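Local atomic coordinates of hydratase ChsH1 (Mycobacterium tuberculosis, PDB entry 4W78), a protein that works with ChsH2 to add water across the side-chain double bond of a steroid enoyl-CoA during cholesterol side-chain degradation. Residues Ile39-Asn43 and Pro44-Asp48; Val47-Ala50 and Ala51-Ala55; Ala65-Gln68 and Val69-Met72; Gly86-Ile89 and Lys90-Asp94; Pro131-Ala135 and Leu136-Trp140. All coordinates share one frame; numbering follows the deposited sequence.

In the fold
From the N terminus, contact 1 (39-48) leads the chain out of helix 29-39, and contact 2 (47-55) takes over at the shared Val47 and Asp48 to start helix 49-54. The two touch, Pro44 and Ile45 packing on Ala51 and Ala52. Contact 3 (65-72), with its centre about 17 Å from that of contact 1, forms short helix 67-70 near the middle of the chain, against strands 99-109 and 153-165. Contact 4 (86-94) lies on helix 85-94, and contact 5 (131-140) closes the hairpin of strands 119-134 and 139-150. Phe92 meets Trp140, joining contacts 4 and 5. All five are local; contacts 1 and 2 overlap, the rest follow in series.

Contact 1 (Ile39-Asn43 and Pro44-Asp48); sequences IGDRN and PIYVD
An Asx turn at Asp41 and the 3-10 turn that follows it bring Asp41, Asn43 and Tyr46 together in the loop after helix 29-39. Asp41 OD1 takes the backbone N of Asn43 at 3.0 Å, met from above the carboxylate plane rather than within it. The other oxygen turns to the tyrosine: Asp41 OD2 lies in the plane of the Tyr46 ring, 3.6 Å from CE2 at its edge, with the carboxylate almost perpendicular to the ring (87°). Asn43 sits over the ring face, its CB 3.6 Å from Tyr46 CE2, and its amide is inclined 49° to the ring. With CG swung opposite its own backbone N (chi1 -167°), Asn43 can also send OD1 forward to Ile45 N, a straight but weak bond of 3.3 Å, while CG1 of Ile45 packs against the same oxygen. One water ties the polar ends together. It donates to Asp41 OD2 at 2.6 Å, accepts from Asn43 ND2 at 3.2 Å and bonds to Tyr46 OH at 2.6 Å, so it links the three polar ends through a single site. Beyond the loop, Tyr46 packs on Val36 of helix 29-39 and on Pro63, and Gln60 of the ChsH2 chain lies against it. The Asp-x-Asn-Pro sequence folded in this way is the one seen in the hydratase motif of MaoC-like hot-dog enzymes, with tyrosine here where active members usually carry a histidine.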
# COMPACT_ATOMS: atom_id res chain seq x y z
N ILE A 39 1.56 -10.86 -1.06
CA ILE A 39 2.46 -11.97 -0.69
C ILE A 39 2.17 -13.19 -1.56
O ILE A 39 3.06 -14.02 -1.80
CB ILE A 39 2.28 -12.31 0.83
CG1 ILE A 39 2.72 -11.13 1.71
CG2 ILE A 39 3.06 -13.58 1.24
CD1 ILE A 39 4.22 -10.82 1.65
N GLY A 40 0.93 -13.30 -2.03
CA GLY A 40 0.53 -14.43 -2.86
C GLY A 40 0.18 -15.67 -2.05
O GLY A 40 0.22 -16.79 -2.58
N ASP A 41 -0.17 -15.47 -0.78
CA ASP A 41 -0.50 -16.57 0.12
C ASP A 41 -1.98 -16.90 0.03
O ASP A 41 -2.82 -16.11 0.47
CB ASP A 41 -0.13 -16.22 1.56
CG ASP A 41 -0.21 -17.41 2.50
OD1 ASP A 41 -0.84 -18.43 2.12
OD2 ASP A 41 0.35 -17.34 3.61
N ARG A 42 -2.28 -18.06 -0.54
CA ARG A 42 -3.66 -18.45 -0.79
C ARG A 42 -4.32 -19.21 0.36
O ARG A 42 -5.42 -19.76 0.18
CB ARG A 42 -3.75 -19.27 -2.09
CG ARG A 42 -3.45 -18.46 -3.35
CD ARG A 42 -3.64 -19.30 -4.60
NE ARG A 42 -3.43 -18.51 -5.82
CZ ARG A 42 -3.46 -19.01 -7.05
NH1 ARG A 42 -3.69 -20.31 -7.23
NH2 ARG A 42 -3.26 -18.22 -8.10
N ASN A 43 -3.66 -19.26 1.52
CA ASN A 43 -4.20 -19.97 2.69
C ASN A 43 -5.62 -19.50 2.98
O ASN A 43 -5.85 -18.31 3.24
CB ASN A 43 -3.29 -19.70 3.89
CG ASN A 43 -3.58 -20.62 5.07
OD1 ASN A 43 -4.67 -21.18 5.20
ND2 ASN A 43 -2.59 -20.76 5.95
N PRO A 44 -6.59 -20.42 2.91
CA PRO A 44 -7.99 -19.97 2.98
C PRO A 44 -8.42 -19.48 4.36
O PRO A 44 -9.44 -18.80 4.45
CB PRO A 44 -8.77 -21.24 2.60
CG PRO A 44 -7.88 -22.35 3.00
CD PRO A 44 -6.49 -21.86 2.65
N ILE A 45 -7.66 -19.79 5.41
CA ILE A 45 -8.07 -19.38 6.74
C ILE A 45 -8.00 -17.86 6.94
O ILE A 45 -8.58 -17.34 7.89
CB ILE A 45 -7.26 -20.07 7.85
CG1 ILE A 45 -5.83 -19.51 7.93
CG2 ILE A 45 -7.26 -21.60 7.65
CD1 ILE A 45 -4.99 -20.16 9.04
N TYR A 46 -7.31 -17.15 6.04
CA TYR A 46 -7.19 -15.70 6.16
C TYR A 46 -8.34 -14.96 5.47
O TYR A 46 -8.48 -13.74 5.63
CB TYR A 46 -5.86 -15.22 5.57
CG TYR A 46 -4.63 -15.89 6.14
CD1 TYR A 46 -4.53 -16.20 7.49
CD2 TYR A 46 -3.56 -16.22 5.32
CE1 TYR A 46 -3.40 -16.83 8.01
CE2 TYR A 46 -2.42 -16.83 5.82
CZ TYR A 46 -2.35 -17.14 7.17
OH TYR A 46 -1.21 -17.76 7.66
N VAL A 47 -9.15 -15.70 4.72
CA VAL A 47 -10.18 -15.08 3.88
C VAL A 47 -11.54 -15.78 3.89
O VAL A 47 -12.49 -15.28 3.30
CB VAL A 47 -9.71 -14.97 2.41
CG1 VAL A 47 -8.50 -14.03 2.29
CG2 VAL A 47 -9.36 -16.35 1.86
N ASP A 48 -11.63 -16.94 4.54
CA ASP A 48 -12.84 -17.78 4.49
C ASP A 48 -13.14 -18.30 5.89
O ASP A 48 -12.38 -19.10 6.43
CB ASP A 48 -12.64 -18.93 3.47
CG ASP A 48 -13.76 -19.99 3.49
OD1 ASP A 48 -14.78 -19.87 4.19
OD2 ASP A 48 -13.61 -20.99 2.75
O HOH W 1 -0.01 -18.90 5.64

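Contact 2 (Val47-Ala50 and Ala51-Ala55); sequences VDDA and AARAA
Arg53 folds back along its own helix onto Asp49 and Ala50. At the root, CB rests 3.5 Å from Asp49 O, and CG is closer still to that oxygen at 3.4 Å. The chain then bends about CG-CD (chi3 -59°), and NE and CZ follow over the same Asp49 carbonyl oxygen, bringing the guanidinium over the backbone one turn earlier. Asp49 O and Ala50 N both sit under one face of it, offset toward the rim. At the tip the two nitrogens part company: NH1 comes to 3.4 Å from Asp49 CB, while NH2 lies 3.6 Å from Ala50 CA. The carboxylate of Asp49 does not close a salt bridge, since its OD2 stays 4.6 Å from Arg53 NH1; its OD1 instead accepts from Ile60 N in the loop beyond. The guanidinium therefore packs over the helix backbone without a salt bridge to Asp49; a crystal neighbour also touches Arg53 and may contribute to this pose.

At the start of the helix Asp48 does the capping. Its CG points away from its own N (chi1 171°), which carries OD1 under the first turn, where it takes Ala51 N in a weak bond of 3.3 Å and Ala50 N in a second weak bond, strongly bent. Asp48 OD2 meanwhile touches the methyl of Ala51. The backbone bond Ala52 N to Asp48 O, 2.9 Å, then opens the regular run, continued by Arg53 N to Asp49 O. The negative carboxylate probably suits the N-terminal end of the helix dipole. Such an aspartate N-cap is the classic start of a short surface alpha helix.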
# COMPACT_ATOMS: atom_id res chain seq x y z
N VAL A 47 -9.15 -15.70 4.72
CA VAL A 47 -10.18 -15.08 3.88
C VAL A 47 -11.54 -15.78 3.89
O VAL A 47 -12.49 -15.28 3.30
CB VAL A 47 -9.71 -14.97 2.41
CG1 VAL A 47 -8.50 -14.03 2.29
CG2 VAL A 47 -9.36 -16.35 1.86
N ASP A 48 -11.63 -16.94 4.54
CA ASP A 48 -12.84 -17.78 4.49
C ASP A 48 -13.14 -18.30 5.89
O ASP A 48 -12.38 -19.10 6.43
CB ASP A 48 -12.64 -18.93 3.47
CG ASP A 48 -13.76 -19.99 3.49
OD1 ASP A 48 -14.78 -19.87 4.19
OD2 ASP A 48 -13.61 -20.99 2.75
N ASP A 49 -14.25 -17.84 6.47
CA ASP A 49 -14.67 -18.24 7.82
C ASP A 49 -14.82 -19.76 7.95
O ASP A 49 -14.37 -20.33 8.93
CB ASP A 49 -16.00 -17.58 8.22
CG ASP A 49 -15.85 -16.14 8.71
OD1 ASP A 49 -14.78 -15.77 9.24
OD2 ASP A 49 -16.83 -15.38 8.60
N ALA A 50 -15.45 -20.39 6.97
CA ALA A 50 -15.65 -21.84 7.03
C ALA A 50 -14.32 -22.59 7.04
O ALA A 50 -14.15 -23.53 7.80
CB ALA A 50 -16.52 -22.31 5.87
N ALA A 51 -13.39 -22.16 6.20
CA ALA A 51 -12.06 -22.78 6.17
C ALA A 51 -11.31 -22.56 7.48
O ALA A 51 -10.64 -23.46 7.98
CB ALA A 51 -11.25 -22.26 4.98
N ALA A 52 -11.42 -21.35 8.03
CA ALA A 52 -10.77 -21.04 9.30
C ALA A 52 -11.33 -21.91 10.42
O ALA A 52 -10.58 -22.42 11.26
CB ALA A 52 -10.94 -19.56 9.64
N ARG A 53 -12.65 -22.09 10.44
CA ARG A 53 -13.26 -22.93 11.46
C ARG A 53 -12.87 -24.41 11.33
O ARG A 53 -12.75 -25.10 12.34
CB ARG A 53 -14.79 -22.80 11.44
CG ARG A 53 -15.29 -21.48 11.99
CD ARG A 53 -16.81 -21.48 12.16
NE ARG A 53 -17.52 -21.74 10.90
CZ ARG A 53 -17.98 -20.79 10.09
NH1 ARG A 53 -17.81 -19.51 10.40
NH2 ARG A 53 -18.62 -21.13 8.97
N ALA A 54 -12.71 -24.88 10.11
CA ALA A 54 -12.29 -26.27 9.88
C ALA A 54 -10.87 -26.50 10.39
O ALA A 54 -10.49 -27.64 10.67
CB ALA A 54 -12.39 -26.61 8.40
N ALA A 55 -10.10 -25.42 10.51
CA ALA A 55 -8.75 -25.47 11.06
C ALA A 55 -8.72 -25.14 12.55
O ALA A 55 -7.65 -24.92 13.12
CB ALA A 55 -7.83 -24.52 10.29

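Contact 3 (Ala65-Gln68 and Val69-Met72); sequences AMIQ and VWTM
The indole of Trp70 has the carbonyl oxygen of Met66 over one face, 3.3 Å from Trp70 CD1. That oxygen lies close to NE1 as well, but the angle there is too poor for a hydrogen bond. The same tryptophan meets the side chain of Met66 at its benzo end: CE reaches CH2 at 3.7 Å, and the sulfur stands obliquely, with SD 4.8 Å from the centroid of the Trp70 six-membered ring and 47° off its normal. This is a Met-aromatic contact, made possible because the Met66 chain bends at its last torsion (chi3 78°) and turns the methyl over toward the ring. The same methyl also reaches across to Val69 CG1.

The backbone beneath is a loosely wound helix, 67-70, following a 3-10 turn. Met66 O is shared by Val69 N at 2.8 Å, with a bent, weak bond, and by Trp70 N in a longer, also weak bond. In the hot-dog fold the sheet wraps round a central helix, and this short helix is consistent with that place: Ile67 packs on strands 99-109 and 153-165, while Trp70 meets Met31 of helix 29-39. The ChsH2 chain completes the surroundings, its Arg28 bonding to Val69 O.

Further along, Gln68 O has several neighbours. Met72 CG presses to 3.2 Å from it, and a water donates to it at 2.8 Å. That water also bonds to Thr71 OG1 at 2.7 Å, a hydroxyl that further bonds to Trp148 NE1 on strand 139-150.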
# COMPACT_ATOMS: atom_id res chain seq x y z
N ALA A 65 2.43 -13.61 10.57
CA ALA A 65 3.51 -12.75 10.08
C ALA A 65 3.08 -11.30 9.83
O ALA A 65 3.92 -10.47 9.51
CB ALA A 65 4.13 -13.34 8.82
N MET A 66 1.79 -11.01 9.95
CA MET A 66 1.32 -9.62 9.91
C MET A 66 1.46 -8.86 11.23
O MET A 66 1.13 -7.66 11.27
CB MET A 66 -0.14 -9.53 9.45
CG MET A 66 -0.33 -9.73 7.96
SD MET A 66 -1.99 -9.26 7.43
CE MET A 66 -1.85 -7.47 7.39
N ILE A 67 1.96 -9.48 12.29
CA ILE A 67 1.95 -8.82 13.61
C ILE A 67 2.61 -7.44 13.59
O ILE A 67 2.04 -6.49 14.11
CB ILE A 67 2.50 -9.70 14.76
CG1 ILE A 67 2.25 -9.03 16.12
CG2 ILE A 67 3.99 -10.01 14.58
CD1 ILE A 67 0.79 -8.97 16.50
N GLN A 68 3.75 -7.32 12.94
CA GLN A 68 4.46 -6.05 12.91
C GLN A 68 3.77 -5.03 12.01
O GLN A 68 3.95 -3.82 12.17
CB GLN A 68 5.90 -6.30 12.46
CG GLN A 68 6.86 -5.16 12.66
CD GLN A 68 8.31 -5.60 12.43
OE1 GLN A 68 8.62 -6.77 12.41
NE2 GLN A 68 9.19 -4.63 12.23
N VAL A 69 2.98 -5.51 11.04
CA VAL A 69 2.28 -4.60 10.13
C VAL A 69 1.30 -3.70 10.88
O VAL A 69 1.20 -2.50 10.60
CB VAL A 69 1.54 -5.40 9.03
CG1 VAL A 69 0.82 -4.48 8.09
CG2 VAL A 69 2.55 -6.25 8.27
N TRP A 70 0.60 -4.28 11.86
CA TRP A 70 -0.45 -3.52 12.53
C TRP A 70 0.09 -2.28 13.19
O TRP A 70 -0.58 -1.23 13.21
CB TRP A 70 -1.18 -4.39 13.55
CG TRP A 70 -1.71 -5.65 12.94
CD1 TRP A 70 -1.34 -6.92 13.26
CD2 TRP A 70 -2.66 -5.76 11.88
NE1 TRP A 70 -2.01 -7.82 12.46
CE2 TRP A 70 -2.83 -7.13 11.61
CE3 TRP A 70 -3.39 -4.83 11.13
CZ2 TRP A 70 -3.68 -7.60 10.62
CZ3 TRP A 70 -4.25 -5.30 10.14
CH2 TRP A 70 -4.39 -6.67 9.90
N THR A 71 1.32 -2.37 13.71
CA THR A 71 1.87 -1.27 14.50
C THR A 71 2.91 -0.42 13.77
O THR A 71 3.55 0.44 14.37
CB THR A 71 2.45 -1.77 15.84
OG1 THR A 71 3.27 -2.91 15.61
CG2 THR A 71 1.33 -2.20 16.79
N MET A 72 3.06 -0.62 12.47
CA MET A 72 3.93 0.26 11.69
C MET A 72 3.47 1.71 11.79
O MET A 72 2.27 1.98 11.83
CB MET A 72 3.97 -0.16 10.21
CG MET A 72 4.60 -1.54 9.99
SD MET A 72 6.37 -1.61 10.42
CE MET A 72 7.10 -0.93 8.94
O HOH W 2 5.46 -2.47 14.14

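Contact 4 (Gly86-Ile89 and Lys90-Asp94); sequences GPII and KLFDD
Lys90 and Gly86 open a run of i to i+4 bonds in alpha helix 85-94, which packs on the sheet through strands 119-134, 139-150 and 153-165. The backbone bonds are regular and nearly straight: Lys90 N to Gly86 O is 3.1 Å and Asp93 N to Ile89 O is 2.9 Å, with Leu91 and Phe92 bonded likewise between them.

Apolar contacts sit on the buried side. Ile88 and Phe92 run side by side, and Ile88 CG2 meets the Phe92 ring at its edge, in plane, 3.8 Å from CD2. Ile88 O is closer to that ring carbon, 3.2 Å from Phe92 CD2, so carbonyl and methyl of one residue both meet the same ring carbon. Outside the pair, both side chains reach Ile142 of strand 139-150.

The charged side chains lie elsewhere round the helix. Asp93 runs alongside Ile89, its OD2 3.5 Å from Ile89 CG2, while OD1 forms a salt bridge to Lys164 of the sheet. Lys90 folds over one turn, bent at chi2 (66°) and again at chi4, and its NZ closes a salt bridge by donating to Asp94 OD2, 2.6 Å away, on the syn lone pair.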
# COMPACT_ATOMS: atom_id res chain seq x y z
N GLY A 86 15.29 5.56 19.43
CA GLY A 86 15.68 6.93 19.11
C GLY A 86 17.00 7.37 19.74
O GLY A 86 17.93 7.75 19.03
N PRO A 87 17.09 7.33 21.08
CA PRO A 87 18.31 7.69 21.78
C PRO A 87 19.51 6.82 21.39
O PRO A 87 20.63 7.33 21.35
CB PRO A 87 17.95 7.45 23.25
CG PRO A 87 16.47 7.56 23.30
CD PRO A 87 15.95 7.13 21.99
N ILE A 88 19.27 5.54 21.14
CA ILE A 88 20.34 4.62 20.77
C ILE A 88 20.91 4.97 19.40
O ILE A 88 22.13 5.02 19.22
CB ILE A 88 19.84 3.17 20.77
CG1 ILE A 88 19.80 2.64 22.20
CG2 ILE A 88 20.74 2.27 19.91
CD1 ILE A 88 21.18 2.46 22.80
N ILE A 89 20.02 5.24 18.45
CA ILE A 89 20.47 5.62 17.11
C ILE A 89 21.27 6.93 17.14
O ILE A 89 22.32 7.03 16.50
CB ILE A 89 19.29 5.76 16.11
CG1 ILE A 89 18.59 4.41 15.92
CG2 ILE A 89 19.78 6.33 14.77
CD1 ILE A 89 19.50 3.27 15.46
N LYS A 90 20.80 7.92 17.89
CA LYS A 90 21.54 9.17 18.05
C LYS A 90 22.92 8.96 18.67
O LYS A 90 23.91 9.51 18.20
CB LYS A 90 20.74 10.17 18.89
CG LYS A 90 21.41 11.53 19.06
CD LYS A 90 21.53 12.28 17.74
CE LYS A 90 21.71 13.78 17.96
NZ LYS A 90 22.83 14.12 18.87
N LEU A 91 22.98 8.16 19.74
CA LEU A 91 24.23 7.84 20.41
C LEU A 91 25.26 7.31 19.40
O LEU A 91 26.37 7.82 19.32
CB LEU A 91 23.99 6.80 21.50
CG LEU A 91 25.18 6.31 22.32
CD1 LEU A 91 25.74 7.44 23.17
CD2 LEU A 91 24.79 5.11 23.18
N PHE A 92 24.86 6.30 18.63
CA PHE A 92 25.80 5.66 17.69
C PHE A 92 26.12 6.49 16.45
O PHE A 92 27.26 6.47 15.97
CB PHE A 92 25.35 4.24 17.34
CG PHE A 92 25.54 3.28 18.47
CD1 PHE A 92 26.82 2.86 18.81
CD2 PHE A 92 24.47 2.84 19.23
CE1 PHE A 92 27.01 2.00 19.87
CE2 PHE A 92 24.66 1.97 20.29
CZ PHE A 92 25.93 1.55 20.61
N ASP A 93 25.14 7.24 15.96
CA ASP A 93 25.41 8.19 14.88
C ASP A 93 26.46 9.21 15.30
O ASP A 93 27.36 9.55 14.53
CB ASP A 93 24.13 8.93 14.47
CG ASP A 93 23.22 8.08 13.61
OD1 ASP A 93 23.66 7.00 13.16
OD2 ASP A 93 22.07 8.51 13.36
N ASP A 94 26.33 9.70 16.53
CA ASP A 94 27.24 10.72 17.05
C ASP A 94 28.66 10.19 17.20
O ASP A 94 29.64 10.94 17.11
CB ASP A 94 26.74 11.26 18.39
CG ASP A 94 25.58 12.22 18.23
OD1 ASP A 94 25.38 12.71 17.10
OD2 ASP A 94 24.89 12.51 19.23

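Contact 5 (Pro131-Ala135 and Leu136-Trp140); sequences PKQTA and LGEGW
Lys132 and Gly139 are paired antiparallel by two good backbone bonds, Lys132 N to Gly139 O at 2.8 Å, almost straight, and Gly139 N to Lys132 O at 2.9 Å. Toward the tip the chain reverses through a type I turn from Thr134 to Gly137, closed by Gly137 N to Thr134 O at 3.0 Å. Gly137 takes a positive phi of 126°, an angle suited to a residue without a side chain.

The Thr134 hydroxyl does double work. Placed between its own N and carbonyl carbon (chi1 86°), OG1 donates to Gly137 O at 2.7 Å, in the carbonyl plane and on a lone pair, and accepts from Leu136 N at 3.0 Å, which makes an ST turn. Gly137 O also receives Thr134 N from above its plane, so two donors grip this one oxygen.

These residues form the end of the beta hairpin of strands 119-134 and 139-150, two neighbours in the antiparallel sheet of this hot-dog family protein. At Glu138 the chain turns a corner before the second strand runs on.

Further from the turn, Pro131, preceded by a cis peptide bond, lies over a face of the Trp140 indole. Its CA stands 4.0 Å from the centroid of the five-membered ring, a CH-pi contact, and Pro131 CD reaches Trp140 CZ2 at 3.6 Å. Tyr97 meets Trp140 edge-to-face and also bonds to Glu138 OE1. On the face shared by Gln133 and Glu138, Gln133 NE2 gives only a weak, bent bond of 3.4 Å to Glu138 OE2.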
# COMPACT_ATOMS: atom_id res chain seq x y z
N PRO A 131 32.83 -2.54 20.67
CA PRO A 131 32.85 -2.55 19.21
C PRO A 131 33.35 -3.88 18.63
O PRO A 131 34.24 -4.51 19.19
CB PRO A 131 33.83 -1.43 18.88
CG PRO A 131 34.74 -1.38 20.05
CD PRO A 131 33.90 -1.72 21.25
N LYS A 132 32.75 -4.30 17.52
CA LYS A 132 33.16 -5.52 16.83
C LYS A 132 33.66 -5.20 15.44
O LYS A 132 33.15 -4.29 14.78
CB LYS A 132 31.97 -6.48 16.69
CG LYS A 132 31.39 -6.97 18.00
CD LYS A 132 32.37 -7.86 18.74
CE LYS A 132 31.71 -8.51 19.95
NZ LYS A 132 32.69 -9.27 20.77
N GLN A 133 34.65 -5.96 14.98
CA GLN A 133 35.04 -5.91 13.59
C GLN A 133 34.07 -6.78 12.81
O GLN A 133 33.86 -7.95 13.14
CB GLN A 133 36.48 -6.41 13.41
CG GLN A 133 37.50 -5.66 14.25
CD GLN A 133 37.49 -4.17 13.99
OE1 GLN A 133 37.43 -3.72 12.84
NE2 GLN A 133 37.56 -3.38 15.06
N THR A 134 33.43 -6.19 11.80
CA THR A 134 32.48 -6.93 10.98
C THR A 134 32.85 -6.74 9.51
O THR A 134 33.69 -5.91 9.18
CB THR A 134 31.04 -6.44 11.20
OG1 THR A 134 30.76 -5.33 10.35
CG2 THR A 134 30.82 -6.04 12.66
N ALA A 135 32.22 -7.52 8.64
CA ALA A 135 32.49 -7.45 7.21
C ALA A 135 32.04 -6.12 6.60
O ALA A 135 32.40 -5.79 5.47
CB ALA A 135 31.83 -8.61 6.48
N LEU A 136 31.25 -5.36 7.36
CA LEU A 136 30.76 -4.06 6.90
C LEU A 136 31.54 -2.91 7.52
O LEU A 136 31.34 -1.75 7.16
CB LEU A 136 29.27 -3.92 7.20
CG LEU A 136 28.34 -4.90 6.48
CD1 LEU A 136 26.91 -4.72 6.93
CD2 LEU A 136 28.45 -4.73 4.98
N GLY A 137 32.43 -3.24 8.45
CA GLY A 137 33.19 -2.24 9.17
C GLY A 137 33.05 -2.40 10.67
O GLY A 137 32.32 -3.26 11.14
N GLU A 138 33.76 -1.57 11.43
CA GLU A 138 33.63 -1.59 12.88
C GLU A 138 32.21 -1.20 13.26
O GLU A 138 31.65 -0.25 12.71
CB GLU A 138 34.64 -0.66 13.55
CG GLU A 138 34.69 -0.78 15.07
CD GLU A 138 35.68 0.17 15.73
OE1 GLU A 138 35.44 1.40 15.71
OE2 GLU A 138 36.69 -0.31 16.28
N GLY A 139 31.61 -1.93 14.19
CA GLY A 139 30.25 -1.65 14.57
C GLY A 139 29.82 -2.17 15.93
O GLY A 139 30.56 -2.86 16.63
N TRP A 140 28.59 -1.82 16.30
CA TRP A 140 27.98 -2.30 17.53
C TRP A 140 26.68 -2.98 17.20
O TRP A 140 25.92 -2.50 16.37
CB TRP A 140 27.66 -1.12 18.45
CG TRP A 140 28.86 -0.52 19.10
CD1 TRP A 140 29.84 0.22 18.50
CD2 TRP A 140 29.18 -0.57 20.49
NE1 TRP A 140 30.76 0.63 19.44
CE2 TRP A 140 30.38 0.16 20.67
CE3 TRP A 140 28.57 -1.15 21.61
CZ2 TRP A 140 30.99 0.31 21.91
CZ3 TRP A 140 29.18 -1.00 22.85
CH2 TRP A 140 30.38 -0.28 22.99